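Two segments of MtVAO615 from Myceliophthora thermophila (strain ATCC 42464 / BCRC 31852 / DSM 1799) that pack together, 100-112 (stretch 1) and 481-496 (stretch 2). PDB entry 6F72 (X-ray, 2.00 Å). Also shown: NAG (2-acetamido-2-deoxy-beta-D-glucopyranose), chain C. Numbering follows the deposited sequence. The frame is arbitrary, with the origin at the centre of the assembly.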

# COMPACT_ATOMS: atom_id res chain seq x y z
N SER A 100 6.43 5.29 8.29
CA SER A 100 7.73 5.44 7.63
C SER A 100 8.78 6.17 8.46
O SER A 100 8.65 7.38 8.73
N GLN A 101 9.83 5.43 8.82
CA GLN A 101 10.97 5.98 9.57
C GLN A 101 11.63 7.11 8.78
O GLN A 101 12.16 8.05 9.38
N ASN A 102 11.56 7.04 7.45
CA ASN A 102 12.14 8.08 6.61
C ASN A 102 11.36 9.40 6.70
O ASN A 102 11.96 10.47 6.68
N PHE A 103 10.03 9.30 6.78
CA PHE A 103 9.20 10.49 6.89
C PHE A 103 9.09 11.01 8.34
O PHE A 103 8.90 12.20 8.52
N GLN A 104 9.20 10.11 9.33
CA GLN A 104 9.45 10.50 10.73
C GLN A 104 10.66 11.44 10.74
O GLN A 104 10.62 12.49 11.37
N ASN A 105 11.70 11.07 9.98
CA ASN A 105 12.85 11.93 9.71
C ASN A 105 13.52 12.49 10.99
O ASN A 105 13.93 13.65 11.04
N TYR A 106 13.58 11.64 12.01
CA TYR A 106 14.23 11.93 13.30
C TYR A 106 13.59 13.06 14.13
O TYR A 106 14.19 13.50 15.12
N SER A 107 12.40 13.52 13.75
CA SER A 107 11.78 14.68 14.39
C SER A 107 11.34 14.38 15.81
O SER A 107 11.50 15.23 16.70
N CYS A 108 10.79 13.19 16.01
CA CYS A 108 10.33 12.72 17.30
C CYS A 108 10.23 11.21 17.28
O CYS A 108 9.14 10.65 17.19
N VAL A 109 11.39 10.57 17.38
CA VAL A 109 11.50 9.11 17.27
C VAL A 109 12.09 8.55 18.56
O VAL A 109 12.68 9.31 19.34
N PRO A 110 11.94 7.22 18.81
CA PRO A 110 12.43 6.62 20.07
C PRO A 110 13.95 6.43 20.20
O PRO A 110 14.42 6.07 21.28
N PHE A 111 14.70 6.69 19.13
CA PHE A 111 16.10 6.29 19.07
C PHE A 111 17.10 7.45 19.13
O PHE A 111 18.31 7.23 19.07
N THR A 112 16.59 8.67 19.25
CA THR A 112 17.43 9.84 19.42
C THR A 112 17.59 10.22 20.89
O THR A 112 16.97 9.62 21.78
N SER A 481 15.68 -1.57 4.05
CA SER A 481 15.44 -1.42 5.48
C SER A 481 15.98 -0.10 6.00
O SER A 481 16.87 0.50 5.39
N TRP A 482 15.41 0.36 7.10
CA TRP A 482 15.95 1.50 7.84
C TRP A 482 17.00 0.98 8.83
O TRP A 482 16.94 -0.18 9.26
N ASP A 483 17.96 1.83 9.18
CA ASP A 483 19.02 1.44 10.10
C ASP A 483 19.20 2.53 11.14
O ASP A 483 19.71 3.62 10.84
N TRP A 484 18.75 2.22 12.36
CA TRP A 484 18.81 3.16 13.47
C TRP A 484 20.24 3.46 14.00
O TRP A 484 20.43 4.44 14.72
N ASP A 485 21.22 2.62 13.64
CA ASP A 485 22.64 2.87 13.95
C ASP A 485 23.35 3.76 12.94
O ASP A 485 24.44 4.28 13.22
N ALA A 486 22.78 3.88 11.75
CA ALA A 486 23.38 4.65 10.66
C ALA A 486 23.10 6.13 10.90
O ALA A 486 22.24 6.47 11.70
N SER A 487 23.82 7.00 10.21
CA SER A 487 23.55 8.43 10.30
C SER A 487 22.31 8.86 9.48
O SER A 487 21.87 8.11 8.60
N PRO A 488 21.74 10.05 9.78
CA PRO A 488 20.68 10.63 8.91
C PRO A 488 21.13 10.80 7.46
O PRO A 488 20.34 10.60 6.54
N GLU A 489 22.40 11.17 7.28
CA GLU A 489 22.99 11.37 5.97
C GLU A 489 23.05 10.05 5.18
O GLU A 489 22.80 10.04 3.97
N GLU A 490 23.34 8.95 5.88
CA GLU A 490 23.32 7.60 5.31
C GLU A 490 21.92 7.11 4.90
O GLU A 490 21.78 6.43 3.86
N MET A 491 20.90 7.43 5.69
CA MET A 491 19.53 7.11 5.30
C MET A 491 19.07 7.95 4.13
O MET A 491 18.33 7.46 3.26
N ALA A 492 19.50 9.22 4.10
CA ALA A 492 19.19 10.14 3.01
C ALA A 492 19.84 9.65 1.71
O ALA A 492 19.23 9.75 0.63
N ALA A 493 21.05 9.11 1.84
CA ALA A 493 21.77 8.51 0.72
C ALA A 493 21.10 7.23 0.25
O ALA A 493 21.04 6.98 -0.95
N ARG A 494 20.58 6.42 1.19
CA ARG A 494 19.82 5.21 0.84
C ARG A 494 18.51 5.55 0.07
O ARG A 494 18.13 4.87 -0.93
N ASP A 495 17.85 6.61 0.54
CA ASP A 495 16.69 7.21 -0.12
C ASP A 495 17.00 7.58 -1.60
O ASP A 495 16.26 7.15 -2.52
N ARG A 496 18.07 8.35 -1.83
CA ARG A 496 18.45 8.75 -3.19
C ARG A 496 18.94 7.58 -4.04
O ARG A 496 18.63 7.51 -5.25

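The contact between the two stretches buries 680 Å², both sides summed, and most of it comes from three aromatic residues, W482, W484 and Y106, which lose 106, 145 and 119 Å² respectively. The nearest CA atoms are those of Q101 and W482, 6.9 Å apart, and those of F111 and W484 are 7.0 Å apart; the aromatic side chains occupy the space between.

W482 points toward stretch 1 with chi1 t (-175°) and chi2 -97°, which lays its indole beneath the short helix 101-104. Q101 CB sits 3.5 Å from the centroid of the five-membered ring of W482 and only 11° off the ring normal, a CH-pi contact over the face. N102 continues the same cover: its CA lies 3.5 Å from W482 CZ3. The flat indole thus receives the start of the helix, backbone included.

W484, also directed toward stretch 1 but with chi1 m (-73°) and chi2 113°, occupies a pocket lined by several residues. F111, chi1 m, lies over one face, with F111 CD2 3.4 Å from W484 CE2; the planes are inclined by 31° and the centroid of the five-membered ring is 4.0 Å from that of the phenyl, an oblique pairing. The outer end of the indole is met by V109, whose CG1 is 3.8 Å from W484 CH2, and by Q101, whose CG is 3.8 Å from W484 CZ2. Q101 therefore touches both tryptophans, W482 with CB and W484 with CG, the latter placed by chi1 m (-50°). Q104 OE1 approaches the edge of the indole, near its plane, 4.0 Å from W484 CZ2.

Y106 is the bump that stretch 1 sends the other way. It follows N105 in a type I' turn from Q104 to S107, and although its CA-to-CB bond points sideways, chi1 m (-52°) carries the ring to stretch 2. There it fits among W482, W484 and P488: Y106 CZ is 3.3 Å from W482 CZ2, Y106 CE1 is 3.9 Å from W484 CZ3, and P488 CG stands over one ring face, 4.1 Å from the Y106 centroid and 18° off the normal. M491 CG closes on the tip, 3.4 Å from Y106 OH, before the rest of its side chain leads away.

The phenol end is not left unpaired. Water 2 accepts from Y106 OH at 2.6 Å and donates to D483 O at 2.7 Å and A486 O at 2.8 Å, tying the tyrosine to the first and last residues of the type I turn 483-486.

At the other end of the contact, N102 (chi1 t) extends to the helix 488-496, where its ND2 donates to D495 OD2 at 2.9 Å with an angle of 159°. Water 1 reinforces it, accepting from N102 ND2 at 2.8 Å and donating to D495 OD1 at 2.7 Å. The NAG is linked through its C1 to N105 ND2 (1.4 Å).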

# COMPACT_ATOMS: atom_id res chain seq x y z
CB SER A 100 7.58 6.12 6.26
OG SER A 100 8.83 6.55 5.76
CB GLN A 101 12.02 4.90 9.88
CG GLN A 101 11.52 3.61 10.52
CD GLN A 101 11.12 2.55 9.50
OE1 GLN A 101 10.75 2.88 8.37
NE2 GLN A 101 11.17 1.28 9.90
CB ASN A 102 12.28 7.61 5.16
CG ASN A 102 13.04 8.60 4.28
OD1 ASN A 102 13.96 9.29 4.72
ND2 ASN A 102 12.67 8.64 3.01
CB PHE A 103 7.84 10.33 6.15
CG PHE A 103 7.99 10.33 4.66
CD1 PHE A 103 8.11 11.54 3.95
CD2 PHE A 103 8.10 9.13 3.96
CE1 PHE A 103 8.30 11.54 2.58
CE2 PHE A 103 8.30 9.13 2.58
CZ PHE A 103 8.40 10.33 1.89
CB GLN A 104 9.73 9.29 11.62
CG GLN A 104 8.49 8.46 11.91
CD GLN A 104 8.81 7.05 12.36
OE1 GLN A 104 9.94 6.74 12.71
NE2 GLN A 104 7.80 6.17 12.34
CB ASN A 105 12.47 13.07 8.74
CG ASN A 105 13.66 13.62 8.00
OD1 ASN A 105 14.68 12.96 7.87
ND2 ASN A 105 13.53 14.83 7.48
CB TYR A 106 15.74 12.20 13.11
CG TYR A 106 16.49 11.13 12.32
CD1 TYR A 106 17.06 10.02 12.97
CD2 TYR A 106 16.66 11.24 10.93
CE1 TYR A 106 17.75 9.05 12.26
CE2 TYR A 106 17.36 10.27 10.21
CZ TYR A 106 17.91 9.18 10.88
OH TYR A 106 18.61 8.20 10.22
CB SER A 107 10.61 15.21 13.60
OG SER A 107 11.00 15.55 12.28
CB CYS A 108 8.99 13.36 17.69
SG CYS A 108 8.53 12.96 19.40
CB VAL A 109 12.38 8.72 16.06
CG1 VAL A 109 11.67 9.04 14.75
CG2 VAL A 109 13.76 9.38 16.13
CB PRO A 110 11.75 5.24 20.10
CG PRO A 110 10.62 5.34 19.11
CD PRO A 110 11.18 6.22 18.03
CB PHE A 111 16.33 5.36 17.85
CG PHE A 111 15.47 4.13 17.87
CD1 PHE A 111 15.79 3.04 18.69
CD2 PHE A 111 14.31 4.06 17.09
CE1 PHE A 111 14.99 1.91 18.72
CE2 PHE A 111 13.50 2.92 17.11
CZ PHE A 111 13.85 1.84 17.93
CB THR A 112 16.89 11.06 18.66
OG1 THR A 112 15.48 11.18 18.88
CG2 THR A 112 17.16 10.93 17.17
CB SER A 481 16.03 -2.61 6.24
OG SER A 481 17.35 -2.85 5.80
CB TRP A 482 14.83 2.20 8.57
CG TRP A 482 15.19 3.45 9.27
CD1 TRP A 482 15.50 3.58 10.59
CD2 TRP A 482 15.28 4.76 8.70
NE1 TRP A 482 15.77 4.88 10.88
CE2 TRP A 482 15.64 5.64 9.74
CE3 TRP A 482 15.08 5.29 7.41
CZ2 TRP A 482 15.81 7.02 9.55
CZ3 TRP A 482 15.25 6.66 7.21
CH2 TRP A 482 15.61 7.52 8.29
CB ASP A 483 20.33 1.14 9.35
CG ASP A 483 21.44 0.61 10.25
OD1 ASP A 483 21.26 0.47 11.50
OD2 ASP A 483 22.52 0.35 9.70
CB TRP A 484 17.87 2.71 14.59
CG TRP A 484 16.42 2.94 14.25
CD1 TRP A 484 15.47 1.98 14.04
CD2 TRP A 484 15.77 4.21 14.06
NE1 TRP A 484 14.26 2.57 13.75
CE2 TRP A 484 14.41 3.93 13.74
CE3 TRP A 484 16.19 5.55 14.14
CZ2 TRP A 484 13.47 4.95 13.51
CZ3 TRP A 484 15.27 6.56 13.91
CH2 TRP A 484 13.91 6.25 13.58
CB ASP A 485 23.42 1.56 14.02
CG ASP A 485 22.97 0.67 15.14
OD1 ASP A 485 22.36 1.14 16.11
OD2 ASP A 485 23.24 -0.54 15.04
CB ALA A 486 22.81 4.19 9.31
CB SER A 487 24.78 9.22 9.85
OG SER A 487 24.90 9.21 8.45
CB PRO A 488 20.44 12.01 9.51
CG PRO A 488 20.84 11.88 10.94
CD PRO A 488 21.92 10.83 11.02
CB GLU A 489 24.36 12.03 6.10
CG GLU A 489 24.32 13.44 6.71
CD GLU A 489 24.19 13.48 8.25
OE1 GLU A 489 24.64 12.55 8.97
OE2 GLU A 489 23.63 14.49 8.75
CB GLU A 490 23.99 6.59 6.25
CG GLU A 490 25.50 6.79 6.32
CD GLU A 490 26.21 5.88 7.30
OE1 GLU A 490 25.77 5.71 8.45
OE2 GLU A 490 27.26 5.35 6.90
CB MET A 491 18.57 7.20 6.48
CG MET A 491 18.74 6.09 7.51
SD MET A 491 18.69 4.38 6.92
CE MET A 491 20.40 4.04 6.46
CB ALA A 492 19.63 11.56 3.33
CB ALA A 493 23.23 8.27 1.07
CB ARG A 494 19.55 4.36 2.08
CG ARG A 494 19.03 2.96 1.77
CD ARG A 494 19.00 2.07 3.00
NE ARG A 494 20.32 1.57 3.34
CZ ARG A 494 20.62 0.85 4.43
NH1 ARG A 494 19.68 0.50 5.31
NH2 ARG A 494 21.87 0.46 4.62
CB ASP A 495 16.21 8.43 0.69
CG ASP A 495 14.72 8.66 0.60
OD1 ASP A 495 13.97 7.70 0.30
OD2 ASP A 495 14.29 9.81 0.86
CB ARG A 496 19.46 9.90 -3.21
CG ARG A 496 18.90 11.22 -2.66
CD ARG A 496 19.94 12.33 -2.68
NE ARG A 496 21.24 11.90 -2.14
CZ ARG A 496 21.64 12.01 -0.86
NH1 ARG A 496 20.86 12.56 0.07
NH2 ARG A 496 22.83 11.55 -0.52
C1 NAG C . 14.56 15.46 6.71
C2 NAG C . 13.89 15.47 5.32
C3 NAG C . 14.71 16.28 4.32
C4 NAG C . 15.04 17.69 4.83
C5 NAG C . 15.56 17.64 6.27
C6 NAG C . 15.64 19.02 6.91
C7 NAG C . 12.45 13.57 4.62
C8 NAG C . 12.46 12.19 4.05
N2 NAG C . 13.66 14.13 4.78
O3 NAG C . 13.98 16.37 3.09
O4 NAG C . 16.09 18.27 4.04
O5 NAG C . 14.75 16.82 7.12
O6 NAG C . 16.61 18.94 7.96
O7 NAG C . 11.40 14.12 4.90
O HOH W 1 11.60 6.75 1.21
O HOH W 2 19.47 6.20 11.65